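Local coordinates for hypothetical protein (Burkholderia xenovorans, PDB 2O8Q) that is of unknown function but has a cupin-like fold and binds a nickel ion, consistent with a metal-dependent cupin, at residues 44-49 with 66-71; 77-82 with 91-96. One frame throughout, in Å; residues are numbered along the deposited sequence. Where two conformers were deposited one is given.

How the contacts relate
Both contacts belong to one cupin barrel and are joined by neighbouring strands: strand 66-72 of contact 1 lies directly beside strand 92-94 of contact 2 in the larger sheet. The backbones meet there, with Val-70 N 2.9 Å from Gly-91 O, a probable hydrogen bond, and Phe-68 O 2.9 Å from Ala-93 N, another. The centres of the two contacts are 14 Å apart. Contact 1 spans next-but-one strands within the larger sheet, and contact 2 crosses from that sheet to the one formed by strands 83-88, 74-79 and 101-106. Both come close to the nickel held by His-59, His-61 and His-101: the side chain of Phe-68 is about 6 Å from it and that of Gln-95 about 5 Å.

Contact 1: 44-49 with 66-71; sequences HVIRAI and QLFYVL
Val-45 and Leu-71 make the closer of two small apolar touches between strands 42-48 and 66-72, which are not neighbours in the sheet: strand 111-116 runs between them. Leu-71 sends CD1 against both branches of the valine, 4.0 Å from Val-45 CG1 and 4.1 Å from Val-45 CG2, and the two side chains cross at about a right angle. With CG1 of Val-45 anti to the backbone N (chi1 176°), the methyl pair forks around that one leucine methyl. The second touch is looser. Ile-46 stretches its chain out (chi2 -179°) until CD1 comes to the edge of the Phe-68 ring, near the ring plane, at 4.4 Å from Phe-68 CE1. Both of these side chains also rest on Glu-114 of the strand between. Of the four touching residues Leu-71 alone is partly exposed, and even there a second subunit packs: its own Leu-71 lies on this one, and its Tyr-69 on Val-45. The other three are buried. Packing of this kind, over an intervening strand, joins next-but-one strands of the antiparallel sheet in a cupin beta-barrel.

Contact 2: 77-82 with 91-96; sequences FEYEDI and GSAFQP
The interior of the cupin barrel, close to its metal site, is where this contact lies: strand 74-79, in the sheet with 83-88 and 101-106, faces strand 92-94 of the sheet that also holds 66-72, and side chains span the gap. Tyr-79 does most of the spanning. Its CG is anti to the carbonyl carbon (chi1 -64°), which directs the ring across toward Ala-93 and Gln-95. The phenol oxygen ends over the small alanine, with Tyr-79 OH 3.6 Å from Ala-93 CB. Gln-95 comes in at the edge of the ring on the side of CE1, its CD in the ring plane and 3.8 Å from Tyr-79 CE1. Beyond CG the glutamine chain is extended (chi2 -168°), and its amide plane stands 81° from the ring. The atom modelled as Gln-95 NE2 is 2.7 Å from Tyr-79 OH; because the amide is probably turned over in the model, it may be the oxygen, and the approach may then be a hydrogen bond. His-101, one of the nickel ligands, touches both Tyr-79 and Gln-95, so the pair forms part of the surroundings of the metal. Past the strand end, Asp-81 OD1 takes a weak bond from Ile-82 N (3.1 Å) and is hydrogen-bonded to Thr-6. Here the tyrosine and glutamine are this protein's link between the two facing sheets of a cupin beta-barrel, packed around its metal site.

Contact 1: 44-49 with 66-71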
loop_
_atom_site.group_PDB
_atom_site.type_symbol
_atom_site.label_atom_id
_atom_site.label_comp_id
_atom_site.label_asym_id
_atom_site.label_seq_id
_atom_site.Cartn_x
_atom_site.Cartn_y
_atom_site.Cartn_z
ATOM N N HIS A 44 -12.535 -2.093 -9.747
ATOM C CA HIS A 44 -13.838 -2.133 -10.442
ATOM C C HIS A 44 -13.644 -2.059 -11.920
ATOM O O HIS A 44 -12.652 -1.546 -12.407
ATOM C CB HIS A 44 -14.746 -1.034 -9.908
ATOM C CG HIS A 44 -14.017 0.267 -9.790
ATOM N ND1 HIS A 44 -13.512 0.723 -8.579
ATOM C CD2 HIS A 44 -13.531 1.092 -10.740
ATOM C CE1 HIS A 44 -12.835 1.838 -8.799
ATOM N NE2 HIS A 44 -12.895 2.123 -10.095
ATOM N N VAL A 45 -14.621 -2.589 -12.655
ATOM C CA VAL A 45 -14.632 -2.498 -14.112
ATOM C C VAL A 45 -15.543 -1.322 -14.513
ATOM O O VAL A 45 -16.680 -1.155 -14.009
ATOM C CB VAL A 45 -15.083 -3.791 -14.767
ATOM C CG1 VAL A 45 -15.183 -3.659 -16.321
ATOM C CG2 VAL A 45 -14.168 -4.972 -14.340
ATOM N N ILE A 46 -15.007 -0.501 -15.392
ATOM C CA ILE A 46 -15.680 0.688 -15.856
ATOM C C ILE A 46 -16.060 0.454 -17.317
ATOM O O ILE A 46 -15.241 0.038 -18.111
ATOM C CB ILE A 46 -14.731 1.889 -15.790
ATOM C CG1 ILE A 46 -14.062 2.015 -14.407
ATOM C CG2 ILE A 46 -15.464 3.208 -16.159
ATOM C CD1 ILE A 46 -13.137 3.167 -14.253
ATOM N N ARG A 47 -17.303 0.725 -17.640
ATOM C CA ARG A 47 -17.739 0.613 -19.037
ATOM C C ARG A 47 -18.407 1.911 -19.484
ATOM O O ARG A 47 -19.123 2.563 -18.719
ATOM C CB ARG A 47 -18.608 -0.625 -19.270
ATOM C CG ARG A 47 -19.977 -0.564 -18.954
ATOM C CD ARG A 47 -20.682 -1.773 -19.639
ATOM N NE ARG A 47 -21.994 -1.916 -19.052
ATOM C CZ ARG A 47 -22.674 -3.051 -19.032
ATOM N NH1 ARG A 47 -22.126 -4.163 -19.513
ATOM N NH2 ARG A 47 -23.861 -3.069 -18.467
ATOM N N ALA A 48 -18.143 2.272 -20.734
ATOM C CA ALA A 48 -18.744 3.452 -21.318
ATOM C C ALA A 48 -20.222 3.236 -21.519
ATOM O O ALA A 48 -20.680 2.118 -21.755
ATOM C CB ALA A 48 -18.097 3.768 -22.634
ATOM N N ILE A 49 -20.938 4.342 -21.465
ATOM C CA ILE A 49 -22.358 4.399 -21.813
ATOM C C ILE A 49 -22.414 5.170 -23.126
ATOM O O ILE A 49 -21.912 6.273 -23.155
ATOM C CB ILE A 49 -23.165 5.224 -20.765
ATOM C CG1 ILE A 49 -23.240 4.521 -19.432
ATOM C CG2 ILE A 49 -24.589 5.509 -21.291
ATOM C CD1 ILE A 49 -23.674 5.425 -18.318
ATOM N N GLN A 66 -2.517 3.573 -8.510
ATOM C CA GLN A 66 -3.576 3.594 -9.474
ATOM C C GLN A 66 -3.155 2.961 -10.821
ATOM O O GLN A 66 -2.206 3.394 -11.438
ATOM C CB GLN A 66 -4.029 5.048 -9.721
ATOM C CG GLN A 66 -5.236 5.129 -10.639
ATOM C CD GLN A 66 -5.831 6.539 -10.643
ATOM O OE1 GLN A 66 -5.085 7.520 -10.789
ATOM N NE2 GLN A 66 -7.182 6.627 -10.491
ATOM N N LEU A 67 -3.902 1.931 -11.239
ATOM C CA LEU A 67 -3.604 1.231 -12.492
ATOM C C LEU A 67 -4.851 0.973 -13.290
ATOM O O LEU A 67 -5.866 0.567 -12.716
ATOM C CB LEU A 67 -2.988 -0.155 -12.181
ATOM C CG LEU A 67 -2.543 -1.048 -13.347
ATOM C CD1 LEU A 67 -1.444 -0.439 -14.236
ATOM C CD2 LEU A 67 -2.067 -2.422 -12.811
ATOM N N PHE A 68 -4.796 1.193 -14.611
ATOM C CA PHE A 68 -5.876 0.835 -15.525
ATOM C C PHE A 68 -5.377 -0.251 -16.467
ATOM O O PHE A 68 -4.221 -0.197 -16.949
ATOM C CB PHE A 68 -6.266 2.036 -16.391
ATOM C CG PHE A 68 -6.904 3.121 -15.579
ATOM C CD1 PHE A 68 -8.255 3.069 -15.245
ATOM C CD2 PHE A 68 -6.137 4.099 -15.001
ATOM C CE1 PHE A 68 -8.816 4.028 -14.430
ATOM C CE2 PHE A 68 -6.718 5.039 -14.193
ATOM C CZ PHE A 68 -8.032 5.002 -13.894
ATOM N N TYR A 69 -6.256 -1.217 -16.712
ATOM C CA TYR A 69 -6.013 -2.288 -17.706
ATOM C C TYR A 69 -7.223 -2.359 -18.620
ATOM O O TYR A 69 -8.294 -2.642 -18.198
ATOM C CB TYR A 69 -5.735 -3.640 -17.036
ATOM C CG TYR A 69 -5.257 -4.710 -17.993
ATOM C CD1 TYR A 69 -6.181 -5.423 -18.735
ATOM C CD2 TYR A 69 -3.911 -4.941 -18.206
ATOM C CE1 TYR A 69 -5.749 -6.381 -19.635
ATOM C CE2 TYR A 69 -3.481 -5.896 -19.079
ATOM C CZ TYR A 69 -4.393 -6.612 -19.806
ATOM O OH TYR A 69 -3.961 -7.572 -20.716
ATOM N N VAL A 70 -7.022 -2.080 -19.899
ATOM C CA VAL A 70 -8.129 -2.050 -20.855
ATOM C C VAL A 70 -8.540 -3.454 -21.271
ATOM O O VAL A 70 -7.736 -4.254 -21.753
ATOM C CB VAL A 70 -7.805 -1.188 -22.082
ATOM C CG1 VAL A 70 -9.021 -1.189 -23.033
ATOM C CG2 VAL A 70 -7.439 0.224 -21.639
ATOM N N LEU A 71 -9.842 -3.745 -21.088
ATOM C CA LEU A 71 -10.395 -5.083 -21.369
ATOM C C LEU A 71 -11.034 -5.160 -22.764
ATOM O O LEU A 71 -11.109 -6.228 -23.372
ATOM C CB LEU A 71 -11.425 -5.429 -20.285
ATOM C CG LEU A 71 -10.884 -5.470 -18.850
ATOM C CD1 LEU A 71 -12.045 -5.547 -17.847
ATOM C CD2 LEU A 71 -9.886 -6.625 -18.683
#

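Contact 2: 77-82 with 91-96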
loop_
_atom_site.group_PDB
_atom_site.type_symbol
_atom_site.label_atom_id
_atom_site.label_comp_id
_atom_site.label_asym_id
_atom_site.label_seq_id
_atom_site.Cartn_x
_atom_site.Cartn_y
_atom_site.Cartn_z
ATOM N N PHE A 77 -5.880 8.896 -23.130
ATOM C CA PHE A 77 -5.591 9.725 -21.983
ATOM C C PHE A 77 -4.522 10.725 -22.371
ATOM O O PHE A 77 -3.855 10.627 -23.424
ATOM C CB PHE A 77 -5.006 8.849 -20.875
ATOM C CG PHE A 77 -5.980 7.832 -20.304
ATOM C CD1 PHE A 77 -7.208 8.241 -19.837
ATOM C CD2 PHE A 77 -5.616 6.499 -20.162
ATOM C CE1 PHE A 77 -8.105 7.316 -19.283
ATOM C CE2 PHE A 77 -6.486 5.578 -19.567
ATOM C CZ PHE A 77 -7.715 5.975 -19.136
ATOM N N GLU A 78 -4.374 11.777 -21.573
ATOM C CA GLU A 78 -3.283 12.714 -21.736
ATOM C C GLU A 78 -2.703 12.979 -20.357
ATOM O O GLU A 78 -3.440 13.176 -19.401
ATOM C CB GLU A 78 -3.712 14.033 -22.398
ATOM C CG GLU A 78 -2.544 14.886 -22.785
ATOM C CD GLU A 78 -2.929 16.244 -23.362
ATOM O OE1 GLU A 78 -4.141 16.487 -23.574
ATOM O OE2 GLU A 78 -2.004 17.058 -23.614
ATOM N N TYR A 79 -1.371 12.981 -20.306
ATOM C CA TYR A 79 -0.648 13.126 -19.068
ATOM C C TYR A 79 0.260 14.307 -19.095
ATOM O O TYR A 79 0.818 14.635 -20.131
ATOM C CB TYR A 79 0.201 11.888 -18.766
ATOM C CG TYR A 79 -0.681 10.702 -18.551
ATOM C CD1 TYR A 79 -1.334 10.445 -17.307
ATOM C CD2 TYR A 79 -0.906 9.771 -19.596
ATOM C CE1 TYR A 79 -2.183 9.408 -17.161
ATOM C CE2 TYR A 79 -1.763 8.735 -19.425
ATOM C CZ TYR A 79 -2.366 8.505 -18.188
ATOM O OH TYR A 79 -3.221 7.471 -18.020
ATOM N N GLU A 80 0.444 14.929 -17.939
ATOM C CA GLU A 80 1.350 16.053 -17.893
ATOM C C GLU A 80 2.746 15.574 -18.348
ATOM O O GLU A 80 3.353 16.186 -19.250
ATOM C CB GLU A 80 1.375 16.689 -16.502
ATOM C CG GLU A 80 1.962 18.096 -16.527
ATOM C CD GLU A 80 2.144 18.711 -15.181
ATOM O OE1 GLU A 80 1.799 18.074 -14.169
ATOM O OE2 GLU A 80 2.652 19.851 -15.131
ATOM N N ASP A 81 3.209 14.441 -17.804
ATOM C CA ASP A 81 4.591 13.975 -18.051
ATOM C C ASP A 81 4.870 13.375 -19.414
ATOM O O ASP A 81 5.879 13.740 -20.040
ATOM C CB ASP A 81 5.184 13.074 -16.930
ATOM C CG ASP A 81 4.334 11.877 -16.550
ATOM O OD1 ASP A 81 3.161 11.737 -17.036
ATOM O OD2 ASP A 81 4.844 11.082 -15.704
ATOM N N ILE A 82 3.976 12.513 -19.909
ATOM C CA ILE A 82 4.234 11.794 -21.189
ATOM C C ILE A 82 3.320 12.139 -22.383
ATOM O O ILE A 82 3.501 11.579 -23.459
ATOM C CB ILE A 82 4.204 10.230 -20.999
ATOM C CG1 ILE A 82 2.818 9.760 -20.568
ATOM C CG2 ILE A 82 5.229 9.778 -19.948
ATOM C CD1 ILE A 82 2.615 8.243 -20.583
ATOM N N GLY A 91 -3.848 -2.990 -23.148
ATOM C CA GLY A 91 -3.030 -1.849 -22.759
ATOM C C GLY A 91 -3.224 -1.495 -21.299
ATOM O O GLY A 91 -4.332 -1.665 -20.749
ATOM N N SER A 92 -2.181 -0.957 -20.673
ATOM C CA SER A 92 -2.253 -0.593 -19.269
ATOM C C SER A 92 -1.615 0.745 -19.050
ATOM O O SER A 92 -0.688 1.139 -19.786
ATOM C CB SER A 92 -1.550 -1.645 -18.432
ATOM O OG SER A 92 -0.192 -1.838 -18.790
ATOM N N ALA A 93 -2.134 1.471 -18.058
ATOM C CA ALA A 93 -1.584 2.745 -17.694
ATOM C C ALA A 93 -1.477 2.812 -16.185
ATOM O O ALA A 93 -2.488 2.773 -15.471
ATOM C CB ALA A 93 -2.451 3.919 -18.183
ATOM N N PHE A 94 -0.247 2.936 -15.703
ATOM C CA PHE A 94 0.033 3.184 -14.291
ATOM C C PHE A 94 0.110 4.714 -14.125
ATOM O O PHE A 94 0.910 5.378 -14.803
ATOM C CB PHE A 94 1.348 2.532 -13.861
ATOM C CG PHE A 94 1.860 3.034 -12.531
ATOM C CD1 PHE A 94 1.263 2.655 -11.333
ATOM C CD2 PHE A 94 2.840 3.985 -12.491
ATOM C CE1 PHE A 94 1.710 3.189 -10.137
ATOM C CE2 PHE A 94 3.247 4.496 -11.277
ATOM C CZ PHE A 94 2.682 4.087 -10.147
ATOM N N GLN A 95 -0.741 5.246 -13.221
ATOM C CA GLN A 95 -0.844 6.669 -12.993
ATOM C C GLN A 95 -0.237 6.972 -11.626
ATOM O O GLN A 95 -0.799 6.635 -10.605
ATOM C CB GLN A 95 -2.261 7.143 -13.016
ATOM C CG GLN A 95 -2.901 6.907 -14.362
ATOM C CD GLN A 95 -4.251 7.619 -14.550
ATOM O OE1 GLN A 95 -4.894 8.145 -13.568
ATOM N NE2 GLN A 95 -4.701 7.667 -15.809
ATOM N N PRO A 96 0.885 7.673 -11.625
ATOM C CA PRO A 96 1.507 8.022 -10.361
ATOM C C PRO A 96 0.592 8.809 -9.440
ATOM O O PRO A 96 -0.315 9.518 -9.890
ATOM C CB PRO A 96 2.718 8.942 -10.783
ATOM C CG PRO A 96 3.025 8.521 -12.167
ATOM C CD PRO A 96 1.726 8.101 -12.787
#